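Local coordinates for protein aerobactin synthase IucA (Klebsiella pneumoniae subsp. pneumoniae, PDB 5JM8) that binds ATP and magnesium as an NIS synthetase, a ligase that takes part in building the siderophore aerobactin, at residues 149-154 with 544-548. Coordinates in Å, arbitrary orientation, origin at the centre of the assembly. Numbering follows the deposited sequence.
Sequences HAFHPA and NFFCY. With ATP (adenosine-5'-triphosphate), chain I.
Build loop 149-154 with H152 extended (phi/psi -124/143) and P153 turning (-72/-35), so H152 lies opposite N544 (CA to CA 5.5 Å) and P153 opposite F545 (5.8 Å). In the short helix, Y548 N hydrogen-bonds N544 O (2.9 Å). P153 is the bump: P153 CB sits 3.9 Å from F545 CD2 and P153 CG 4.0 Å from Y548 CD2, filling the hollow between these side chains, both chi1 t. A154 CB lies 3.5 Å from Y548 CE2. H152 points its edge at the Y548 ring face, T-shaped, centroids 4.6 Å apart; H152 NE2 is hydrogen-bonded to N287 OD1. N544 (chi1 m) sends ND2 to F151 O, a weak 3.3 Å hydrogen bond. H149 turns a ring face to adenine (H149 CD2 to ATP N1 3.2 Å); F151 N donates a hydrogen bond to H149 ND1 (3.1 Å). This buried contact packs an ATP-pocket loop of the IucA/IucC region on the distant FhuF-like region. Helices 14-26 and 101-124 close over P153, E26 OE2 hydrogen-bonded to F545 N.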
loop_
_atom_site.group_PDB
_atom_site.type_symbol
_atom_site.label_atom_id
_atom_site.label_comp_id
_atom_site.label_asym_id
_atom_site.label_seq_id
_atom_site.Cartn_x
_atom_site.Cartn_y
_atom_site.Cartn_z
ATOM N N HIS A 149 -4.989 32.649 -8.756
ATOM C CA HIS A 149 -5.441 33.064 -10.081
ATOM C C HIS A 149 -4.376 33.915 -10.767
ATOM O O HIS A 149 -3.961 34.949 -10.243
ATOM C CB HIS A 149 -6.752 33.839 -9.982
ATOM C CG HIS A 149 -7.533 33.869 -11.258
ATOM N ND1 HIS A 149 -7.002 34.315 -12.447
ATOM C CD2 HIS A 149 -8.810 33.508 -11.528
ATOM C CE1 HIS A 149 -7.916 34.226 -13.398
ATOM N NE2 HIS A 149 -9.022 33.738 -12.865
ATOM N N ALA A 150 -3.943 33.477 -11.943
ATOM C CA ALA A 150 -2.797 34.082 -12.610
ATOM C C ALA A 150 -3.116 35.470 -13.153
ATOM O O ALA A 150 -2.208 36.269 -13.391
ATOM C CB ALA A 150 -2.311 33.178 -13.734
ATOM N N PHE A 151 -4.401 35.748 -13.357
ATOM C CA PHE A 151 -4.846 37.040 -13.875
ATOM C C PHE A 151 -5.846 37.702 -12.932
ATOM O O PHE A 151 -6.873 38.229 -13.357
ATOM C CB PHE A 151 -5.447 36.873 -15.276
ATOM C CG PHE A 151 -4.414 36.696 -16.348
ATOM C CD1 PHE A 151 -3.753 35.489 -16.495
ATOM C CD2 PHE A 151 -4.094 37.736 -17.199
ATOM C CE1 PHE A 151 -2.798 35.321 -17.477
ATOM C CE2 PHE A 151 -3.139 37.574 -18.182
ATOM C CZ PHE A 151 -2.488 36.367 -18.318
ATOM N N HIS A 152 -5.527 37.652 -11.643
ATOM C CA HIS A 152 -6.241 38.412 -10.626
ATOM C C HIS A 152 -5.208 39.262 -9.888
ATOM O O HIS A 152 -4.078 38.820 -9.693
ATOM C CB HIS A 152 -6.982 37.485 -9.660
ATOM C CG HIS A 152 -8.028 38.176 -8.843
ATOM N ND1 HIS A 152 -7.750 38.782 -7.636
ATOM C CD2 HIS A 152 -9.351 38.364 -9.061
ATOM C CE1 HIS A 152 -8.856 39.313 -7.146
ATOM N NE2 HIS A 152 -9.843 39.073 -7.991
ATOM N N PRO A 153 -5.575 40.495 -9.500
ATOM C CA PRO A 153 -4.602 41.335 -8.790
ATOM C C PRO A 153 -4.331 40.881 -7.356
ATOM O O PRO A 153 -3.206 41.016 -6.872
ATOM C CB PRO A 153 -5.262 42.717 -8.802
ATOM C CG PRO A 153 -6.717 42.441 -8.943
ATOM C CD PRO A 153 -6.814 41.232 -9.809
ATOM N N ALA A 154 -5.358 40.363 -6.691
ATOM C CA ALA A 154 -5.239 39.890 -5.316
ATOM C C ALA A 154 -5.825 38.485 -5.169
ATOM O O ALA A 154 -6.852 38.305 -4.516
ATOM C CB ALA A 154 -5.932 40.852 -4.371
ATOM N N ASN A 544 -10.760 40.886 -14.317
ATOM C CA ASN A 544 -10.749 40.750 -12.864
ATOM C C ASN A 544 -10.166 41.969 -12.151
ATOM O O ASN A 544 -10.515 42.250 -11.005
ATOM C CB ASN A 544 -9.954 39.508 -12.456
ATOM C CG ASN A 544 -10.631 38.219 -12.867
ATOM O OD1 ASN A 544 -11.685 37.864 -12.341
ATOM N ND2 ASN A 544 -10.019 37.502 -13.801
ATOM N N PHE A 545 -9.277 42.688 -12.829
ATOM C CA PHE A 545 -8.538 43.782 -12.205
ATOM C C PHE A 545 -9.447 44.977 -11.897
ATOM O O PHE A 545 -9.431 45.496 -10.781
ATOM C CB PHE A 545 -7.373 44.211 -13.105
ATOM C CG PHE A 545 -6.542 45.335 -12.541
ATOM C CD1 PHE A 545 -6.980 46.644 -12.643
ATOM C CD2 PHE A 545 -5.320 45.090 -11.936
ATOM C CE1 PHE A 545 -6.227 47.686 -12.139
ATOM C CE2 PHE A 545 -4.560 46.130 -11.432
ATOM C CZ PHE A 545 -5.016 47.427 -11.530
ATOM N N PHE A 546 -10.240 45.409 -12.875
ATOM C CA PHE A 546 -11.120 46.559 -12.678
ATOM C C PHE A 546 -12.436 46.125 -12.043
ATOM O O PHE A 546 -13.181 46.948 -11.512
ATOM C CB PHE A 546 -11.367 47.283 -14.004
ATOM C CG PHE A 546 -10.140 47.947 -14.558
ATOM C CD1 PHE A 546 -9.644 49.105 -13.984
ATOM C CD2 PHE A 546 -9.474 47.404 -15.643
ATOM C CE1 PHE A 546 -8.509 49.713 -14.485
ATOM C CE2 PHE A 546 -8.342 48.006 -16.148
ATOM C CZ PHE A 546 -7.859 49.165 -15.568
ATOM N N CYS A 547 -12.711 44.825 -12.088
ATOM C CA CYS A 547 -13.861 44.265 -11.392
ATOM C C CYS A 547 -13.600 44.243 -9.891
ATOM O O CYS A 547 -14.501 44.474 -9.084
ATOM C CB CYS A 547 -14.168 42.854 -11.894
ATOM S SG CYS A 547 -15.587 42.069 -11.095
ATOM N N TYR A 548 -12.353 43.965 -9.527
ATOM C CA TYR A 548 -11.951 43.861 -8.129
ATOM C C TYR A 548 -11.793 45.245 -7.506
ATOM O O TYR A 548 -12.007 45.436 -6.307
ATOM C CB TYR A 548 -10.641 43.079 -8.025
ATOM C CG TYR A 548 -10.292 42.624 -6.632
ATOM C CD1 TYR A 548 -11.028 41.635 -6.010
ATOM C CD2 TYR A 548 -9.218 43.171 -5.947
ATOM C CE1 TYR A 548 -10.719 41.206 -4.745
ATOM C CE2 TYR A 548 -8.897 42.747 -4.676
ATOM C CZ TYR A 548 -9.653 41.760 -4.082
ATOM O OH TYR A 548 -9.343 41.325 -2.819
HETATM P PG ATP I . -15.408 24.266 -6.066
HETATM O O1G ATP I . -15.002 23.574 -4.791
HETATM O O2G ATP I . -14.615 23.825 -7.273
HETATM O O3G ATP I . -16.898 24.284 -6.307
HETATM P PB ATP I . -15.781 27.148 -6.171
HETATM O O1B ATP I . -15.417 28.171 -5.123
HETATM O O2B ATP I . -17.237 26.820 -6.417
HETATM O O3B ATP I . -14.933 25.802 -5.865
HETATM P PA ATP I . -15.197 29.046 -8.235
HETATM O O1A ATP I . -16.454 29.714 -7.741
HETATM O O2A ATP I . -14.975 28.870 -9.718
HETATM O O3A ATP I . -15.097 27.584 -7.566
HETATM O "O5'" ATP I . -13.901 29.790 -7.646
HETATM C "C5'" ATP I . -12.621 29.272 -7.994
HETATM C "C4'" ATP I . -11.598 29.500 -6.891
HETATM O "O4'" ATP I . -10.337 29.007 -7.347
HETATM C "C3'" ATP I . -11.413 30.968 -6.535
HETATM O "O3'" ATP I . -11.501 31.132 -5.113
HETATM C "C2'" ATP I . -10.035 31.344 -7.047
HETATM O "O2'" ATP I . -9.318 32.144 -6.109
HETATM C "C1'" ATP I . -9.328 30.016 -7.259
HETATM N N9 ATP I . -8.524 30.011 -8.501
HETATM C C8 ATP I . -7.199 29.799 -8.538
HETATM N N7 ATP I . -6.738 29.855 -9.813
HETATM C C5 ATP I . -7.791 30.106 -10.611
HETATM C C6 ATP I . -7.998 30.284 -12.062
HETATM N N6 ATP I . -6.942 30.197 -12.904
HETATM N N1 ATP I . -9.256 30.533 -12.493
HETATM C C2 ATP I . -10.300 30.618 -11.645
HETATM N N3 ATP I . -10.175 30.464 -10.314
HETATM C C4 ATP I . -8.970 30.212 -9.744
#